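Local coordinates for putative diflavin flavoprotein A 5 (Nostoc sp. PCC 7120, PDB 4FEK) that probably passes electrons from NADH to oxygen, reducing it to water, this chain being the N-terminal metallo-beta-lactamase-like domain of the modular flavodiiron protein, at residues I66-L71 and F96-E101. Sequence-based numbering, arbitrary orientation.
Sequences IYLEAL and FKALLE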
loop_
_atom_site.group_PDB
_atom_site.type_symbol
_atom_site.label_atom_id
_atom_site.label_comp_id
_atom_site.label_asym_id
_atom_site.label_seq_id
_atom_site.Cartn_x
_atom_site.Cartn_y
_atom_site.Cartn_z
ATOM N N ILE A 66 -11.983 -12.522 -4.460
ATOM C CA ILE A 66 -11.272 -12.530 -5.742
ATOM C C ILE A 66 -9.767 -12.336 -5.563
ATOM O O ILE A 66 -8.970 -12.855 -6.345
ATOM C CB ILE A 66 -11.836 -11.509 -6.765
ATOM C CG1 ILE A 66 -11.768 -10.086 -6.217
ATOM C CG2 ILE A 66 -13.268 -11.862 -7.145
ATOM C CD1 ILE A 66 -12.210 -9.039 -7.227
ATOM N N TYR A 67 -9.386 -11.598 -4.520
ATOM C CA TYR A 67 -7.991 -11.458 -4.181
ATOM C C TYR A 67 -7.333 -12.812 -3.876
ATOM O O TYR A 67 -6.308 -13.155 -4.453
ATOM C CB TYR A 67 -7.840 -10.548 -2.974
ATOM C CG TYR A 67 -6.414 -10.478 -2.510
ATOM C CD1 TYR A 67 -5.431 -9.909 -3.311
ATOM C CD2 TYR A 67 -6.044 -11.006 -1.277
ATOM C CE1 TYR A 67 -4.114 -9.844 -2.888
ATOM C CE2 TYR A 67 -4.733 -10.957 -0.846
ATOM C CZ TYR A 67 -3.775 -10.369 -1.652
ATOM O OH TYR A 67 -2.477 -10.314 -1.198
ATOM N N LEU A 68 -7.914 -13.560 -2.945
ATOM C CA LEU A 68 -7.344 -14.843 -2.544
ATOM C C LEU A 68 -7.274 -15.858 -3.692
ATOM O O LEU A 68 -6.291 -16.605 -3.809
ATOM C CB LEU A 68 -8.123 -15.423 -1.364
ATOM C CG LEU A 68 -7.941 -14.616 -0.075
ATOM C CD1 LEU A 68 -8.872 -15.140 1.003
ATOM C CD2 LEU A 68 -6.490 -14.614 0.393
ATOM N N GLU A 69 -8.313 -15.895 -4.525
ATOM C CA GLU A 69 -8.288 -16.722 -5.743
ATOM C C GLU A 69 -7.119 -16.370 -6.658
ATOM O O GLU A 69 -6.401 -17.261 -7.108
ATOM C CB GLU A 69 -9.602 -16.602 -6.518
ATOM C CG GLU A 69 -10.819 -17.120 -5.737
ATOM C CD GLU A 69 -12.002 -17.479 -6.640
ATOM O OE1 GLU A 69 -11.798 -17.616 -7.872
ATOM O OE2 GLU A 69 -13.130 -17.625 -6.121
ATOM N N ALA A 70 -6.922 -15.076 -6.935
ATOM C CA ALA A 70 -5.796 -14.647 -7.765
ATOM C C ALA A 70 -4.435 -14.934 -7.100
ATOM O O ALA A 70 -3.464 -15.332 -7.761
ATOM C CB ALA A 70 -5.922 -13.152 -8.117
ATOM N N LEU A 71 -4.373 -14.740 -5.791
ATOM C CA LEU A 71 -3.120 -14.907 -5.068
ATOM C C LEU A 71 -2.726 -16.387 -5.119
ATOM O O LEU A 71 -1.565 -16.724 -5.362
ATOM C CB LEU A 71 -3.282 -14.441 -3.619
ATOM C CG LEU A 71 -2.053 -14.590 -2.731
ATOM C CD1 LEU A 71 -0.958 -13.692 -3.252
ATOM C CD2 LEU A 71 -2.394 -14.299 -1.261
ATOM N N PHE A 96 -7.113 -10.804 6.533
ATOM C CA PHE A 96 -6.009 -11.336 7.335
ATOM C C PHE A 96 -6.400 -12.699 7.904
ATOM O O PHE A 96 -5.576 -13.611 7.970
ATOM C CB PHE A 96 -5.674 -10.414 8.510
ATOM C CG PHE A 96 -5.171 -9.058 8.102
ATOM C CD1 PHE A 96 -4.723 -8.826 6.814
ATOM C CD2 PHE A 96 -5.143 -8.018 9.020
ATOM C CE1 PHE A 96 -4.253 -7.569 6.441
ATOM C CE2 PHE A 96 -4.685 -6.760 8.650
ATOM C CZ PHE A 96 -4.238 -6.543 7.365
ATOM N N LYS A 97 -7.651 -12.808 8.340
ATOM C CA LYS A 97 -8.162 -14.040 8.950
ATOM C C LYS A 97 -8.141 -15.202 7.960
ATOM O O LYS A 97 -7.764 -16.317 8.312
ATOM C CB LYS A 97 -9.572 -13.824 9.508
ATOM C CG LYS A 97 -10.157 -15.049 10.234
ATOM C CD LYS A 97 -11.524 -14.730 10.847
ATOM C CE LYS A 97 -12.169 -15.979 11.448
ATOM N NZ LYS A 97 -12.402 -17.050 10.429
ATOM N N ALA A 98 -8.531 -14.940 6.714
ATOM C CA ALA A 98 -8.488 -15.965 5.668
ATOM C C ALA A 98 -7.058 -16.374 5.321
ATOM O O ALA A 98 -6.762 -17.564 5.161
ATOM C CB ALA A 98 -9.219 -15.495 4.428
ATOM N N LEU A 99 -6.173 -15.384 5.223
ATOM C CA LEU A 99 -4.761 -15.635 4.966
ATOM C C LEU A 99 -4.159 -16.520 6.034
ATOM O O LEU A 99 -3.474 -17.483 5.707
ATOM C CB LEU A 99 -3.968 -14.321 4.897
ATOM C CG LEU A 99 -4.007 -13.629 3.545
ATOM C CD1 LEU A 99 -3.336 -12.270 3.634
ATOM C CD2 LEU A 99 -3.336 -14.490 2.489
ATOM N N LEU A 100 -4.411 -16.177 7.298
ATOM C CA LEU A 100 -3.945 -16.948 8.443
ATOM C C LEU A 100 -4.369 -18.413 8.351
ATOM O O LEU A 100 -3.565 -19.312 8.591
ATOM C CB LEU A 100 -4.509 -16.368 9.740
ATOM C CG LEU A 100 -3.581 -15.714 10.763
ATOM C CD1 LEU A 100 -2.118 -15.950 10.418
ATOM C CD2 LEU A 100 -3.892 -14.236 10.874
ATOM N N GLU A 101 -5.636 -18.649 8.023
ATOM C CA GLU A 101 -6.136 -20.018 7.883
ATOM C C GLU A 101 -5.409 -20.761 6.770
ATOM O O GLU A 101 -5.080 -21.928 6.920
ATOM C CB GLU A 101 -7.649 -20.044 7.636
ATOM C CG GLU A 101 -8.460 -19.271 8.669
ATOM C CD GLU A 101 -9.640 -20.056 9.218
ATOM O OE1 GLU A 101 -9.746 -21.267 8.918
ATOM O OE2 GLU A 101 -10.458 -19.457 9.956
#
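L68 reaches across to helix 93-102 with both of its methyls, its two branches divided between the neighbouring residues A98 and L99. CD1 presses on the CB of A98 at 3.5 Å, a little tighter than ordinary methyl contact, while CD2 lies 3.8 Å from CD2 of L99. A98 has only its methyl to offer, and that methyl points at the facing helix, where L68 CD1 meets it. L99 works differently: its CB leaves the backbone at the flank of the interface, and the chain then bends inward, with CG beside the backbone N (chi1 -83°), bringing CD2 against both L68 and L71, the three CD2 methyls forming a small triangle. Besides L68, whose side chain it meets at a slant, this methyl touches CD2 of L71 at 3.9 Å, the two side chains crossing at roughly a right angle.

No hydrogen bond joins the two segments; the meeting is purely apolar and small, burying 160 Å² in all. The axes of the two segments approach to 11.3 Å and are inclined by 33°, running broadly the same way. Both helices follow parallel neighbours of the sheet, strands 53-56 and 80-84, and pack side by side on it in the alpha-beta layering of a metallo-beta-lactamase fold. L99 and Y67 both rest on I55 of strand 53-56, and Y67 also reaches L21 of strand 18-25.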